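Local coordinates for protein Alp7A (Bacillus subtilis, PDB 5EC0) that binds adenine nucleotide (ADP here) as a bacterial actin-like protein and probably serves plasmid segregation as part of a cytoskeletal filament, at residues N2-N7 / T121-Q126; V31-E36 / Y68-E73; Y206-C211 / A225-P230. One frame throughout, in Å; residues are numbered along the deposited sequence.

Contact 1. Residues N2-N7 / T121-Q126; sequences NISRMN and TIEYFQ
Gln126 and Asn7 join their amides across two parallel strands: NE2 of Gln126 gives a hydrogen bond of 2.9 Å to OD1 of Asn7, with an N-H...O angle of 163°. Asn7 OD1 lies nearly in the plane of the Gln126 amide, but NE2 stands above the Asn7 carbonyl plane, 37° out of it. OE1 of Gln126 accepts a hydrogen bond from NE of Arg178, while ND2 of Asn7 goes to Glu370 and Ser373 of helix 364-386, linking both amides to a wider polar network. An alanine in place of Gln126 would probably leave Asn7 OD1 and Arg178 NE each without this mate.

Backbone bonds carry the pairing, from Ile3 N to Thr121 O (2.7 Å), from Glu123 N to Ile3 O (2.9 Å), then from Met6 N to Tyr124 O and from Gln126 N to Met6 O (2.7 Å). Both strands turn a corner at the same level, Ser4 beside Glu123, where the bond from Tyr124 N to Ser4 O is weak; regular bonding resumes at Met6. Near the corner, ND2 of Asn2 makes a weak bond of 3.5 Å to OE2 of Glu123, whose other oxygen forms a salt bridge with Lys380.

The opposite face is apolar. Met6 has CG anti to its backbone N (chi1 175°), and its extended chain lies beside Phe125, pointing the same way. SD meets the ring edge, 5.4 Å from the centroid, in a Met-aromatic contact, and touches CD1 of Ile122 at 3.9 Å. One face of the actin-like sheet thus carries a polar network toward helix 364-386, and the other packs its apolar side chains on helix 95-112.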
# COMPACT_ATOMS: atom_id res chain seq x y z
N ASN A 2 -10.31 9.80 -20.29
CA ASN A 2 -10.89 8.52 -19.89
C ASN A 2 -9.86 7.53 -19.34
O ASN A 2 -8.86 7.22 -19.98
CB ASN A 2 -11.62 7.89 -21.07
CG ASN A 2 -12.11 6.50 -20.74
OD1 ASN A 2 -13.09 6.35 -20.01
ND2 ASN A 2 -11.41 5.49 -21.23
N ILE A 3 -10.15 7.01 -18.14
CA ILE A 3 -9.32 6.02 -17.47
C ILE A 3 -10.03 4.67 -17.39
O ILE A 3 -11.17 4.60 -16.92
CB ILE A 3 -8.97 6.46 -16.04
CG1 ILE A 3 -8.07 7.68 -16.05
CG2 ILE A 3 -8.31 5.32 -15.25
CD1 ILE A 3 -7.81 8.20 -14.66
N SER A 4 -9.38 3.59 -17.81
CA SER A 4 -10.02 2.28 -17.85
C SER A 4 -10.00 1.59 -16.50
O SER A 4 -11.02 1.05 -16.05
CB SER A 4 -9.35 1.38 -18.90
OG SER A 4 -9.47 1.95 -20.18
N ARG A 5 -8.84 1.58 -15.85
CA ARG A 5 -8.65 0.87 -14.59
C ARG A 5 -7.91 1.75 -13.59
O ARG A 5 -6.83 2.29 -13.90
CB ARG A 5 -7.87 -0.44 -14.79
CG ARG A 5 -8.45 -1.39 -15.85
CD ARG A 5 -7.58 -2.64 -16.05
NE ARG A 5 -6.14 -2.32 -16.03
CZ ARG A 5 -5.47 -1.82 -17.05
NH1 ARG A 5 -6.09 -1.59 -18.20
NH2 ARG A 5 -4.18 -1.53 -16.94
N MET A 6 -8.46 1.91 -12.40
CA MET A 6 -7.72 2.57 -11.35
C MET A 6 -7.78 1.78 -10.05
O MET A 6 -8.85 1.54 -9.50
CB MET A 6 -8.23 3.99 -11.12
CG MET A 6 -7.54 4.67 -9.95
SD MET A 6 -7.92 6.41 -9.93
CE MET A 6 -6.92 6.97 -8.55
N ASN A 7 -6.60 1.37 -9.59
CA ASN A 7 -6.43 0.52 -8.43
C ASN A 7 -5.65 1.24 -7.34
O ASN A 7 -4.59 1.78 -7.59
CB ASN A 7 -5.71 -0.76 -8.84
CG ASN A 7 -6.53 -1.58 -9.82
OD1 ASN A 7 -7.70 -1.90 -9.57
ND2 ASN A 7 -5.93 -1.92 -10.95
N THR A 121 -13.35 10.53 -16.56
CA THR A 121 -14.16 9.34 -16.34
C THR A 121 -13.29 8.11 -16.01
O THR A 121 -12.29 7.85 -16.67
CB THR A 121 -15.06 9.02 -17.57
OG1 THR A 121 -14.27 9.08 -18.76
CG2 THR A 121 -16.20 10.00 -17.68
N ILE A 122 -13.68 7.37 -14.98
CA ILE A 122 -13.01 6.14 -14.58
C ILE A 122 -13.99 4.97 -14.71
O ILE A 122 -15.02 4.93 -14.03
CB ILE A 122 -12.48 6.21 -13.13
CG1 ILE A 122 -11.46 7.34 -12.98
CG2 ILE A 122 -11.88 4.87 -12.70
CD1 ILE A 122 -11.24 7.75 -11.54
N GLU A 123 -13.68 4.02 -15.59
CA GLU A 123 -14.61 2.91 -15.85
C GLU A 123 -14.68 1.98 -14.66
O GLU A 123 -15.76 1.55 -14.27
CB GLU A 123 -14.18 2.13 -17.09
CG GLU A 123 -14.20 2.96 -18.36
CD GLU A 123 -13.93 2.14 -19.61
OE1 GLU A 123 -14.20 0.92 -19.59
OE2 GLU A 123 -13.45 2.71 -20.60
N TYR A 124 -13.53 1.69 -14.07
CA TYR A 124 -13.43 0.71 -13.00
C TYR A 124 -12.43 1.15 -11.93
O TYR A 124 -11.22 1.17 -12.18
CB TYR A 124 -13.04 -0.65 -13.58
CG TYR A 124 -13.24 -1.80 -12.63
CD1 TYR A 124 -14.52 -2.15 -12.20
CD2 TYR A 124 -12.16 -2.56 -12.17
CE1 TYR A 124 -14.73 -3.22 -11.33
CE2 TYR A 124 -12.36 -3.63 -11.29
CZ TYR A 124 -13.64 -3.95 -10.87
OH TYR A 124 -13.85 -5.00 -10.02
N PHE A 125 -12.95 1.55 -10.78
CA PHE A 125 -12.13 1.92 -9.63
C PHE A 125 -12.10 0.75 -8.67
O PHE A 125 -13.14 0.12 -8.42
CB PHE A 125 -12.69 3.17 -8.93
CG PHE A 125 -11.95 3.56 -7.66
CD1 PHE A 125 -12.31 3.03 -6.42
CD2 PHE A 125 -10.91 4.50 -7.70
CE1 PHE A 125 -11.64 3.40 -5.26
CE2 PHE A 125 -10.24 4.87 -6.54
CZ PHE A 125 -10.60 4.33 -5.34
N GLN A 126 -10.93 0.47 -8.12
CA GLN A 126 -10.81 -0.62 -7.19
C GLN A 126 -9.85 -0.24 -6.06
O GLN A 126 -8.77 0.34 -6.29
CB GLN A 126 -10.32 -1.87 -7.94
CG GLN A 126 -10.75 -3.16 -7.35
CD GLN A 126 -10.31 -4.37 -8.16
OE1 GLN A 126 -10.91 -5.44 -8.05
NE2 GLN A 126 -9.26 -4.21 -8.97

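Contact 2. Residues V31-E36 / Y68-E73; sequences VEISKE and YFLVGE
Val31 and Leu70 exchange two backbone hydrogen bonds, Val31 N to Leu70 O and Leu70 N to Val31 O, both 2.8 Å, which makes them a hydrogen-bonded pair between strands 22-33 and 65-71, antiparallel neighbours in the mixed sheet. This is the tightly packed end. Ile33 lies on the same face and crosses Leu70 at about a right angle, presenting CG2 to Leu70 CD1 at 3.9 Å and CD1 to Leu70 CG. Its CG1 sits between the backbone N and the carbonyl carbon (chi1 64°), where it also comes against CB of Tyr68. Leu57 of strand 56-62 touches both Ile33 and Leu70 and continues the apolar patch. On the other face CB of Glu32 approaches CE2 of the Phe69 ring at 3.8 Å, and that ring packs on Val99 of helix 95-112.

Toward Ser34 the strands part. Ile33 N still binds Tyr68 O at 2.9 Å, but the return bond is replaced by a water, which accepts from Tyr68 N and donates to Ile33 O (2.7 Å) and to OE1 of Glu32. Three bonds therefore hold the water in place. The second oxygen of Glu32 forms a salt bridge with Arg67.

Past this water the chain turns into a short helix, with Ser34 as its N-cap, OG bonded to the N of Ala37. Lys35, the first helical residue after the cap, lies over Tyr68: its CA stands 3.9 Å from the ring centroid, 20° off the normal, in a CH-pi contact, and CB touches CE1 at 3.5 Å. The lysine chain runs beside the ring as far as the hydroxyl, and NZ then turns away to a salt bridge with Glu39. At this exposed end of Glu32, Ser34 and Lys35, water and charged groups take over from direct strand bonds, and the ladder gives way to a helix start.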
# COMPACT_ATOMS: atom_id res chain seq x y z
N VAL A 31 -3.31 17.28 5.45
CA VAL A 31 -3.49 18.31 6.46
C VAL A 31 -4.55 19.31 6.02
O VAL A 31 -4.44 19.91 4.96
CB VAL A 31 -2.17 19.04 6.76
CG1 VAL A 31 -2.41 20.26 7.63
CG2 VAL A 31 -1.20 18.09 7.45
N GLU A 32 -5.59 19.46 6.83
CA GLU A 32 -6.64 20.42 6.51
C GLU A 32 -6.28 21.80 7.00
O GLU A 32 -5.93 21.99 8.17
CB GLU A 32 -7.98 19.99 7.09
CG GLU A 32 -9.06 21.07 6.93
CD GLU A 32 -10.47 20.56 7.19
OE1 GLU A 32 -11.42 21.23 6.74
OE2 GLU A 32 -10.63 19.51 7.84
N ILE A 33 -6.37 22.76 6.10
CA ILE A 33 -6.06 24.14 6.43
C ILE A 33 -7.25 25.02 6.07
O ILE A 33 -8.21 24.55 5.47
CB ILE A 33 -4.80 24.61 5.68
CG1 ILE A 33 -5.07 24.61 4.17
CG2 ILE A 33 -3.63 23.68 6.00
CD1 ILE A 33 -3.89 25.03 3.32
N SER A 34 -7.20 26.30 6.42
CA SER A 34 -8.34 27.19 6.16
C SER A 34 -8.19 27.85 4.79
O SER A 34 -7.16 27.70 4.13
CB SER A 34 -8.46 28.25 7.25
OG SER A 34 -7.44 29.23 7.12
N LYS A 35 -9.22 28.58 4.37
CA LYS A 35 -9.18 29.26 3.08
C LYS A 35 -8.05 30.30 3.03
O LYS A 35 -7.29 30.35 2.06
CB LYS A 35 -10.52 29.93 2.78
CG LYS A 35 -10.51 30.86 1.57
CD LYS A 35 -11.91 31.33 1.23
CE LYS A 35 -11.91 32.31 0.06
NZ LYS A 35 -11.40 33.67 0.43
N GLU A 36 -7.93 31.11 4.07
CA GLU A 36 -6.92 32.16 4.04
C GLU A 36 -5.53 31.55 4.16
O GLU A 36 -4.58 32.10 3.62
CB GLU A 36 -7.15 33.20 5.14
CG GLU A 36 -6.19 33.09 6.31
CD GLU A 36 -6.53 34.02 7.44
OE1 GLU A 36 -7.52 34.78 7.33
OE2 GLU A 36 -5.80 33.97 8.46
N TYR A 68 -10.18 22.89 2.45
CA TYR A 68 -8.87 23.04 1.82
C TYR A 68 -7.84 22.07 2.44
O TYR A 68 -7.69 22.01 3.66
CB TYR A 68 -8.40 24.51 1.95
CG TYR A 68 -9.37 25.50 1.32
CD1 TYR A 68 -10.50 25.95 1.99
CD2 TYR A 68 -9.16 25.96 0.02
CE1 TYR A 68 -11.40 26.83 1.39
CE2 TYR A 68 -10.04 26.85 -0.58
CZ TYR A 68 -11.16 27.28 0.11
OH TYR A 68 -12.03 28.16 -0.50
N PHE A 69 -7.15 21.32 1.60
CA PHE A 69 -6.25 20.27 2.08
C PHE A 69 -4.87 20.30 1.43
O PHE A 69 -4.75 20.44 0.21
CB PHE A 69 -6.84 18.87 1.83
CG PHE A 69 -8.20 18.66 2.43
CD1 PHE A 69 -9.35 18.98 1.70
CD2 PHE A 69 -8.35 18.16 3.71
CE1 PHE A 69 -10.61 18.81 2.25
CE2 PHE A 69 -9.61 17.99 4.27
CZ PHE A 69 -10.74 18.32 3.54
N LEU A 70 -3.85 20.15 2.26
CA LEU A 70 -2.51 19.79 1.81
C LEU A 70 -2.44 18.28 1.74
O LEU A 70 -2.82 17.59 2.68
CB LEU A 70 -1.44 20.34 2.76
CG LEU A 70 -1.43 21.86 2.97
CD1 LEU A 70 -0.52 22.29 4.15
CD2 LEU A 70 -1.00 22.55 1.69
N VAL A 71 -1.93 17.75 0.62
CA VAL A 71 -1.88 16.32 0.38
C VAL A 71 -0.48 15.84 0.03
O VAL A 71 0.21 16.46 -0.78
CB VAL A 71 -2.81 15.91 -0.77
CG1 VAL A 71 -2.75 14.40 -0.98
CG2 VAL A 71 -4.24 16.43 -0.55
N GLY A 72 -0.07 14.72 0.61
CA GLY A 72 1.21 14.13 0.26
C GLY A 72 2.38 14.91 0.83
O GLY A 72 2.32 15.41 1.96
N GLU A 73 3.44 15.00 0.04
CA GLU A 73 4.70 15.60 0.48
C GLU A 73 4.54 17.06 0.90
O GLU A 73 5.29 17.54 1.75
CB GLU A 73 5.76 15.49 -0.62
CG GLU A 73 7.18 15.77 -0.16
CD GLU A 73 7.67 14.78 0.90
OE1 GLU A 73 7.47 13.56 0.72
OE2 GLU A 73 8.25 15.24 1.92
O HOH W 1 -10.67 23.55 5.34

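Contact 3. Residues Y206-C211 / A225-P230; sequences YDVVFC and AGLKPP
Asp207 meets Ala225 through the end of its side chain. Its CB leaves the backbone away from the 225-230 loop, but CG lies beside the backbone N, anti to the carbonyl carbon (chi1 -64°), and comes within 4.0 Å of Ala225 N. OD1 does the binding: it accepts the N-H of Ala225 at 2.9 Å, with an N-H...O angle of 142°, on the lone pair facing away from OD2. OD2 forms a salt bridge with Lys320, so each carboxylate oxygen has its own partner, and the lysine would probably favour the charged acid.

Next to this bond, CA of Ala225 points its hydrogen at Tyr206 O, with 3.3 Å between the heavy atoms. A water lies 3.0 Å from the same Tyr206 O and accepts the N-H of Leu227 at 2.7 Å, bridging loop and strand where the two diverge. Gly226 between them has a positive phi (88°), and a CB there would jam against the carbonyl O of Ala225.

The turn brings Leu227 back over the strand. Its CD2 touches Val208 CG2 and Phe210 CE1, each at 4.1 Å; the Leu227 side chain as a whole crosses that of Phe210 at about a right angle. Ile188 of helix 185-189 packs on both Phe210 and Leu227, and Arg185 and Lys189 bind the carbonyl O of Leu227.

The loop that follows the 207-213/218-223 hairpin is thereby held to the first strand by one hydrogen bond to a carboxylate that also pairs with Lys320, a water and a methyl group set on apolar side chains, a light attachment that probably relies on the glycine, whose backbone angles disfavour any CB.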
# COMPACT_ATOMS: atom_id res chain seq x y z
N TYR A 206 0.09 -27.16 -0.80
CA TYR A 206 0.35 -26.77 0.57
C TYR A 206 -0.61 -25.65 0.97
O TYR A 206 -0.84 -24.72 0.19
CB TYR A 206 1.81 -26.33 0.75
CG TYR A 206 2.85 -27.40 0.43
CD1 TYR A 206 3.28 -27.60 -0.88
CD2 TYR A 206 3.40 -28.19 1.43
CE1 TYR A 206 4.22 -28.59 -1.19
CE2 TYR A 206 4.34 -29.17 1.13
CZ TYR A 206 4.75 -29.36 -0.18
OH TYR A 206 5.69 -30.33 -0.47
N ASP A 207 -1.20 -25.77 2.15
CA ASP A 207 -1.86 -24.60 2.72
C ASP A 207 -0.77 -23.54 2.92
O ASP A 207 0.38 -23.87 3.25
CB ASP A 207 -2.55 -24.93 4.04
CG ASP A 207 -3.68 -25.94 3.88
OD1 ASP A 207 -4.22 -26.12 2.76
OD2 ASP A 207 -4.05 -26.56 4.90
N VAL A 208 -1.11 -22.28 2.71
CA VAL A 208 -0.14 -21.22 2.78
C VAL A 208 -0.59 -20.13 3.74
O VAL A 208 -1.73 -19.65 3.66
CB VAL A 208 0.12 -20.61 1.38
CG1 VAL A 208 0.91 -19.31 1.47
CG2 VAL A 208 0.86 -21.61 0.51
N VAL A 209 0.31 -19.73 4.64
CA VAL A 209 0.06 -18.56 5.46
C VAL A 209 0.62 -17.29 4.80
O VAL A 209 1.85 -17.06 4.75
CB VAL A 209 0.65 -18.72 6.87
CG1 VAL A 209 0.39 -17.48 7.71
CG2 VAL A 209 0.05 -19.95 7.54
N PHE A 210 -0.29 -16.46 4.27
CA PHE A 210 0.09 -15.17 3.69
C PHE A 210 0.38 -14.18 4.79
O PHE A 210 -0.50 -13.90 5.59
CB PHE A 210 -1.01 -14.62 2.80
CG PHE A 210 -0.77 -14.81 1.34
CD1 PHE A 210 -0.19 -15.96 0.85
CD2 PHE A 210 -1.16 -13.82 0.44
CE1 PHE A 210 0.02 -16.13 -0.52
CE2 PHE A 210 -0.94 -13.97 -0.92
CZ PHE A 210 -0.36 -15.14 -1.41
N CYS A 211 1.61 -13.65 4.83
CA CYS A 211 1.99 -12.70 5.88
C CYS A 211 2.27 -11.30 5.34
O CYS A 211 3.36 -11.02 4.83
CB CYS A 211 3.22 -13.21 6.62
SG CYS A 211 3.01 -14.86 7.26
N ALA A 225 -4.67 -25.14 0.12
CA ALA A 225 -3.83 -25.61 -0.98
C ALA A 225 -4.24 -25.11 -2.36
O ALA A 225 -5.40 -25.21 -2.75
CB ALA A 225 -3.80 -27.16 -0.97
N GLY A 226 -3.29 -24.57 -3.12
CA GLY A 226 -3.61 -23.99 -4.42
C GLY A 226 -4.01 -22.52 -4.36
O GLY A 226 -4.62 -22.01 -5.29
N LEU A 227 -3.68 -21.85 -3.26
CA LEU A 227 -3.96 -20.42 -3.10
C LEU A 227 -5.45 -20.11 -3.31
O LEU A 227 -5.82 -19.13 -3.98
CB LEU A 227 -3.09 -19.59 -4.05
CG LEU A 227 -1.59 -19.86 -3.94
CD1 LEU A 227 -0.80 -19.09 -4.99
CD2 LEU A 227 -1.05 -19.56 -2.53
N LYS A 228 -6.29 -20.96 -2.73
CA LYS A 228 -7.74 -20.87 -2.86
C LYS A 228 -8.28 -19.88 -1.83
O LYS A 228 -7.54 -19.49 -0.93
CB LYS A 228 -8.37 -22.27 -2.68
CG LYS A 228 -8.05 -23.21 -3.84
CD LYS A 228 -8.48 -24.64 -3.58
CE LYS A 228 -8.13 -25.53 -4.77
NZ LYS A 228 -8.62 -24.94 -6.05
N PRO A 229 -9.55 -19.46 -1.96
CA PRO A 229 -10.04 -18.47 -0.99
C PRO A 229 -10.04 -19.02 0.43
O PRO A 229 -10.17 -20.23 0.63
CB PRO A 229 -11.48 -18.19 -1.47
CG PRO A 229 -11.53 -18.64 -2.88
CD PRO A 229 -10.56 -19.78 -2.99
N PRO A 230 -9.88 -18.14 1.42
CA PRO A 230 -9.95 -18.53 2.84
C PRO A 230 -11.26 -19.24 3.12
O PRO A 230 -12.27 -18.88 2.51
CB PRO A 230 -9.86 -17.20 3.59
CG PRO A 230 -9.19 -16.27 2.61
CD PRO A 230 -9.64 -16.69 1.26
O HOH W 2 -2.39 -22.42 -0.91

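Overall arrangement
Contacts 1 and 2 belong to one mixed sheet of the actin-like fold, with contact 2 nested in the chain loop that contact 1 closes; their centres are about 26 Å apart and their nearest atoms about 11 Å. Contact 3 follows later in sequence, in a second sheet, its centre about 29 Å from that of contact 1 and about 42 Å from that of contact 2. None lines the nucleotide pocket, but strand 2-10 of contact 1 leads to Gly11, Asn12 and Ser13, and strand 207-213 of contact 3 to Gly214, Gly215 and Gly216, all at the ADP. The side chains of Asn7 and Phe210 lie about 13 and 12 Å from the magnesium ion.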